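Local coordinates for protein similar to metal-dependent hydrolase (Staphylococcus aureus subsp. aureus Mu50, PDB 3ESH), which is probably a metal-dependent hydrolase of the metallo-beta-lactamase superfamily, its exact substrate not established, at residues E127-W138 with Y160-F171. Sequence-based numbering, arbitrary orientation.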
loop_
_atom_site.group_PDB
_atom_site.type_symbol
_atom_site.label_atom_id
_atom_site.label_comp_id
_atom_site.label_asym_id
_atom_site.label_seq_id
_atom_site.Cartn_x
_atom_site.Cartn_y
_atom_site.Cartn_z
ATOM N N GLU A 127 -38.460 -3.591 -9.021
ATOM C CA GLU A 127 -38.307 -5.025 -9.299
ATOM C C GLU A 127 -37.593 -5.494 -10.567
ATOM O O GLU A 127 -36.963 -6.557 -10.555
ATOM C CB GLU A 127 -39.676 -5.692 -9.300
ATOM C CG GLU A 127 -40.552 -5.386 -8.096
ATOM C CD GLU A 127 -41.968 -5.952 -8.237
ATOM O OE1 GLU A 127 -42.866 -5.467 -7.507
ATOM O OE2 GLU A 127 -42.184 -6.879 -9.062
ATOM N N ASN A 128 -37.712 -4.758 -11.667
ATOM C CA ASN A 128 -37.071 -5.161 -12.913
ATOM C C ASN A 128 -35.744 -4.454 -13.160
ATOM O O ASN A 128 -35.063 -4.728 -14.149
ATOM C CB ASN A 128 -37.985 -4.888 -14.105
ATOM C CG ASN A 128 -39.335 -5.538 -13.966
ATOM O OD1 ASN A 128 -39.439 -6.743 -13.747
ATOM N ND2 ASN A 128 -40.387 -4.740 -14.095
ATOM N N ALA A 129 -35.368 -3.558 -12.254
ATOM C CA ALA A 129 -34.133 -2.802 -12.416
ATOM C C ALA A 129 -32.853 -3.482 -11.972
ATOM O O ALA A 129 -32.810 -4.168 -10.947
ATOM C CB ALA A 129 -34.250 -1.449 -11.709
ATOM N N ILE A 130 -31.810 -3.290 -12.768
ATOM C CA ILE A 130 -30.500 -3.816 -12.444
ATOM C C ILE A 130 -29.909 -2.766 -11.496
ATOM O O ILE A 130 -29.999 -1.569 -11.771
ATOM C CB ILE A 130 -29.620 -3.930 -13.711
ATOM C CG1 ILE A 130 -30.102 -5.104 -14.562
ATOM C CG2 ILE A 130 -28.158 -4.082 -13.332
ATOM C CD1 ILE A 130 -29.382 -5.234 -15.882
ATOM N N HIS A 131 -29.336 -3.201 -10.380
ATOM C CA HIS A 131 -28.749 -2.272 -9.423
ATOM C C HIS A 131 -27.225 -2.306 -9.476
ATOM O O HIS A 131 -26.600 -3.351 -9.305
ATOM C CB HIS A 131 -29.260 -2.571 -8.012
ATOM C CG HIS A 131 -30.733 -2.335 -7.845
ATOM N ND1 HIS A 131 -31.266 -1.726 -6.730
ATOM C CD2 HIS A 131 -31.773 -2.583 -8.674
ATOM C CE1 HIS A 131 -32.575 -1.603 -6.883
ATOM N NE2 HIS A 131 -32.905 -2.113 -8.049
ATOM N N VAL A 132 -26.634 -1.141 -9.721
ATOM C CA VAL A 132 -25.183 -1.003 -9.844
ATOM C C VAL A 132 -24.533 -0.305 -8.660
ATOM O O VAL A 132 -24.912 0.817 -8.297
ATOM C CB VAL A 132 -24.860 -0.239 -11.130
ATOM C CG1 VAL A 132 -23.386 -0.242 -11.401
ATOM C CG2 VAL A 132 -25.613 -0.870 -12.279
ATOM N N VAL A 133 -23.556 -0.973 -8.057
ATOM C CA VAL A 133 -22.831 -0.421 -6.916
ATOM C C VAL A 133 -21.341 -0.712 -7.049
ATOM O O VAL A 133 -20.941 -1.728 -7.609
ATOM C CB VAL A 133 -23.309 -1.028 -5.561
ATOM C CG1 VAL A 133 -22.673 -0.285 -4.403
ATOM C CG2 VAL A 133 -24.828 -0.986 -5.465
ATOM N N GLN A 134 -20.514 0.197 -6.550
ATOM C CA GLN A 134 -19.079 -0.002 -6.598
ATOM C C GLN A 134 -18.862 -1.193 -5.645
ATOM O O GLN A 134 -19.507 -1.294 -4.590
ATOM C CB GLN A 134 -18.368 1.294 -6.166
ATOM C CG GLN A 134 -17.378 1.199 -5.016
ATOM C CD GLN A 134 -16.065 0.600 -5.413
ATOM O OE1 GLN A 134 -15.618 0.740 -6.542
ATOM N NE2 GLN A 134 -15.421 -0.052 -4.474
ATOM N N GLN A 135 -17.979 -2.108 -6.037
ATOM C CA GLN A 135 -17.732 -3.322 -5.256
ATOM C C GLN A 135 -17.313 -3.133 -3.798
ATOM O O GLN A 135 -17.795 -3.860 -2.919
ATOM C CB GLN A 135 -16.722 -4.205 -5.989
ATOM C CG GLN A 135 -16.360 -5.490 -5.303
ATOM C CD GLN A 135 -15.769 -6.506 -6.261
ATOM O OE1 GLN A 135 -15.065 -6.156 -7.212
ATOM N NE2 GLN A 135 -16.047 -7.776 -6.012
ATOM N N ASP A 136 -16.437 -2.169 -3.520
ATOM C CA ASP A 136 -15.996 -1.952 -2.131
ATOM C C ASP A 136 -17.073 -1.252 -1.317
ATOM O O ASP A 136 -17.195 -1.494 -0.112
ATOM C CB ASP A 136 -14.700 -1.145 -2.104
ATOM C CG ASP A 136 -13.580 -1.839 -2.837
ATOM O OD1 ASP A 136 -13.214 -2.953 -2.425
ATOM O OD2 ASP A 136 -13.069 -1.293 -3.819
ATOM N N GLU A 137 -17.852 -0.394 -1.980
ATOM C CA GLU A 137 -18.945 0.317 -1.323
ATOM C C GLU A 137 -19.895 -0.750 -0.800
ATOM O O GLU A 137 -20.284 -0.731 0.364
ATOM C CB GLU A 137 -19.689 1.209 -2.326
ATOM C CG GLU A 137 -20.900 1.952 -1.761
ATOM C CD GLU A 137 -20.522 2.977 -0.687
ATOM O OE1 GLU A 137 -19.498 3.673 -0.884
ATOM O OE2 GLU A 137 -21.246 3.102 0.340
ATOM N N TRP A 138 -20.246 -1.686 -1.678
ATOM C CA TRP A 138 -21.154 -2.778 -1.342
ATOM C C TRP A 138 -20.621 -3.635 -0.188
ATOM O O TRP A 138 -21.366 -3.989 0.740
ATOM C CB TRP A 138 -21.391 -3.632 -2.584
ATOM C CG TRP A 138 -22.243 -4.797 -2.329
ATOM C CD1 TRP A 138 -21.841 -6.101 -2.232
ATOM C CD2 TRP A 138 -23.646 -4.785 -2.012
ATOM N NE1 TRP A 138 -22.904 -6.894 -1.859
ATOM C CE2 TRP A 138 -24.018 -6.114 -1.717
ATOM C CE3 TRP A 138 -24.618 -3.776 -1.944
ATOM C CZ2 TRP A 138 -25.324 -6.461 -1.358
ATOM C CZ3 TRP A 138 -25.919 -4.120 -1.585
ATOM C CH2 TRP A 138 -26.258 -5.453 -1.293
ATOM N N TYR A 160 -33.559 -6.535 -4.422
ATOM C CA TYR A 160 -32.818 -5.860 -5.475
ATOM C C TYR A 160 -31.447 -6.496 -5.598
ATOM O O TYR A 160 -30.905 -6.588 -6.695
ATOM C CB TYR A 160 -32.689 -4.358 -5.187
ATOM C CG TYR A 160 -31.921 -4.001 -3.932
ATOM C CD1 TYR A 160 -30.529 -3.971 -3.917
ATOM C CD2 TYR A 160 -32.590 -3.692 -2.761
ATOM C CE1 TYR A 160 -29.832 -3.640 -2.764
ATOM C CE2 TYR A 160 -31.909 -3.364 -1.598
ATOM C CZ TYR A 160 -30.532 -3.338 -1.607
ATOM O OH TYR A 160 -29.868 -3.002 -0.455
ATOM N N SER A 161 -30.899 -6.959 -4.477
ATOM C CA SER A 161 -29.584 -7.579 -4.505
ATOM C C SER A 161 -29.533 -8.760 -5.468
ATOM O O SER A 161 -28.466 -9.299 -5.716
ATOM C CB SER A 161 -29.162 -8.033 -3.105
ATOM O OG SER A 161 -29.813 -9.233 -2.741
ATOM N N ASN A 162 -30.683 -9.155 -6.013
ATOM C CA ASN A 162 -30.746 -10.263 -6.965
ATOM C C ASN A 162 -30.156 -9.854 -8.303
ATOM O O ASN A 162 -29.439 -10.623 -8.922
ATOM C CB ASN A 162 -32.193 -10.736 -7.184
ATOM C CG ASN A 162 -32.743 -11.530 -6.002
ATOM O OD1 ASN A 162 -32.113 -12.476 -5.533
ATOM N ND2 ASN A 162 -33.923 -11.147 -5.521
ATOM N N LYS A 163 -30.466 -8.643 -8.751
ATOM C CA LYS A 163 -29.969 -8.146 -10.022
ATOM C C LYS A 163 -28.843 -7.138 -9.807
ATOM O O LYS A 163 -28.729 -6.142 -10.525
ATOM C CB LYS A 163 -31.110 -7.502 -10.814
ATOM C CG LYS A 163 -32.306 -8.413 -11.018
ATOM C CD LYS A 163 -33.167 -7.930 -12.167
ATOM C CE LYS A 163 -34.421 -8.776 -12.300
ATOM N NZ LYS A 163 -35.285 -8.688 -11.075
ATOM N N LEU A 164 -28.005 -7.427 -8.818
ATOM C CA LEU A 164 -26.884 -6.562 -8.466
ATOM C C LEU A 164 -25.659 -6.771 -9.351
ATOM O O LEU A 164 -25.221 -7.898 -9.560
ATOM C CB LEU A 164 -26.494 -6.803 -7.012
ATOM C CG LEU A 164 -25.407 -5.883 -6.464
ATOM C CD1 LEU A 164 -26.048 -4.568 -6.013
ATOM C CD2 LEU A 164 -24.702 -6.541 -5.291
ATOM N N ILE A 165 -25.120 -5.680 -9.885
ATOM C CA ILE A 165 -23.917 -5.737 -10.714
ATOM C C ILE A 165 -22.884 -4.845 -10.003
ATOM O O ILE A 165 -23.209 -3.728 -9.592
ATOM C CB ILE A 165 -24.169 -5.193 -12.148
ATOM C CG1 ILE A 165 -25.084 -6.139 -12.918
ATOM C CG2 ILE A 165 -22.846 -5.030 -12.892
ATOM C CD1 ILE A 165 -24.497 -7.531 -13.150
ATOM N N LEU A 166 -21.660 -5.342 -9.852
ATOM C CA LEU A 166 -20.608 -4.601 -9.186
ATOM C C LEU A 166 -19.523 -4.167 -10.147
ATOM O O LEU A 166 -19.226 -4.863 -11.116
ATOM C CB LEU A 166 -19.966 -5.448 -8.090
ATOM C CG LEU A 166 -20.923 -5.901 -7.001
ATOM C CD1 LEU A 166 -20.302 -6.995 -6.185
ATOM C CD2 LEU A 166 -21.305 -4.720 -6.151
ATOM N N PHE A 167 -18.933 -3.008 -9.861
ATOM C CA PHE A 167 -17.846 -2.477 -10.670
ATOM C C PHE A 167 -16.738 -1.959 -9.735
ATOM O O PHE A 167 -16.994 -1.589 -8.574
ATOM C CB PHE A 167 -18.374 -1.363 -11.597
ATOM C CG PHE A 167 -18.498 -0.015 -10.940
ATOM C CD1 PHE A 167 -17.499 0.928 -11.083
ATOM C CD2 PHE A 167 -19.601 0.293 -10.162
ATOM C CE1 PHE A 167 -17.593 2.171 -10.462
ATOM C CE2 PHE A 167 -19.714 1.521 -9.535
ATOM C CZ PHE A 167 -18.706 2.466 -9.683
ATOM N N GLU A 168 -15.508 -1.946 -10.239
ATOM C CA GLU A 168 -14.382 -1.484 -9.440
ATOM C C GLU A 168 -14.030 -0.013 -9.635
ATOM O O GLU A 168 -14.237 0.789 -8.727
ATOM C CB GLU A 168 -13.156 -2.372 -9.692
ATOM C CG GLU A 168 -13.345 -3.784 -9.142
ATOM C CD GLU A 168 -12.132 -4.691 -9.324
ATOM O OE1 GLU A 168 -12.197 -5.854 -8.852
ATOM O OE2 GLU A 168 -11.131 -4.254 -9.930
ATOM N N LYS A 169 -13.523 0.350 -10.811
ATOM C CA LYS A 169 -13.135 1.737 -11.067
ATOM C C LYS A 169 -14.129 2.520 -11.931
ATOM O O LYS A 169 -14.537 3.631 -11.573
ATOM C CB LYS A 169 -11.735 1.781 -11.693
ATOM C CG LYS A 169 -11.162 3.185 -11.825
ATOM C CD LYS A 169 -9.868 3.197 -12.621
ATOM C CE LYS A 169 -9.539 4.598 -13.113
ATOM N NZ LYS A 169 -8.401 4.603 -14.079
ATOM N N HIS A 170 -14.506 1.964 -13.077
ATOM C CA HIS A 170 -15.468 2.633 -13.960
ATOM C C HIS A 170 -16.429 1.625 -14.571
ATOM O O HIS A 170 -16.143 0.435 -14.608
ATOM C CB HIS A 170 -14.752 3.434 -15.056
ATOM C CG HIS A 170 -13.619 2.698 -15.701
ATOM N ND1 HIS A 170 -13.798 1.563 -16.464
ATOM C CD2 HIS A 170 -12.282 2.929 -15.678
ATOM C CE1 HIS A 170 -12.623 1.124 -16.881
ATOM N NE2 HIS A 170 -11.687 1.936 -16.416
ATOM N N PHE A 171 -17.578 2.109 -15.027
ATOM C CA PHE A 171 -18.598 1.252 -15.630
ATOM C C PHE A 171 -19.562 2.108 -16.438
ATOM O O PHE A 171 -20.044 3.131 -15.956
ATOM C CB PHE A 171 -19.358 0.500 -14.536
ATOM C CG PHE A 171 -20.384 -0.478 -15.052
ATOM C CD1 PHE A 171 -20.048 -1.433 -16.004
ATOM C CD2 PHE A 171 -21.685 -0.469 -14.552
ATOM C CE1 PHE A 171 -20.996 -2.370 -16.448
ATOM C CE2 PHE A 171 -22.636 -1.401 -14.993
ATOM C CZ PHE A 171 -22.295 -2.349 -15.935
#
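Lys-163 NZ donates to Glu-127 O at 2.8 Å, meeting that carbonyl almost head-on; the lysine chain runs extended past Ala-129 O and bends at its last torsion, chi4 62°, to deliver the ammonium. Five backbone hydrogen bonds follow. The Ile-165 N to His-131 O bond is short and nearly straight, 2.8 Å with 169° at the hydrogen, whereas His-131 N reaches Lys-163 O from above the carbonyl plane. Val-133 exchanges longer bonds with Ile-165 O and Phe-167 N, and Gln-135 N closes the series on Phe-167 O. Their alternation, with strand axes 27° apart, identifies parallel pairing of strands 130-134 and 164-167. Joined through helix 135-142, these strands form a beta-alpha-beta unit at the edge of one of the two mixed sheets, consistent with the alpha-beta/beta-alpha sandwich of the metallo-beta-lactamase superfamily. Strand 164-167 is outermost within the chain, while strand 103-105 pairs with 130-134 on the other side. Gln-134 occupies the N-cap position of the helix.

On the sheet face carrying His-131, Val-133, Leu-164 and Leu-166, Tyr-160 CB sits over the imidazole face, 3.5 Å from its centroid. The two rings are nearly parallel but slid apart and barely overlap; the methylene makes the closest approach, with phenol CG and CD1 near ND1. Leu-164 CD2 lies over the Trp-138 indole, 3.7 Å from CE2, and Leu-166 CD2 meets Trp-138 CB, seating the first helical turn on the strand. On the face of Val-132 and Ile-165, Val-132 CG1 packs against Phe-171 CD2 (3.6 Å), in strand 170-171 of the second sheet; Ile-130 CG2 touches Ile-165 CG1. Near the helix start, Glu-168 OE1 forms a salt bridge with Arg-231 of a second subunit, and Gln-135 NE2 hydrogen-bonds to Arg-231 O of that same subunit.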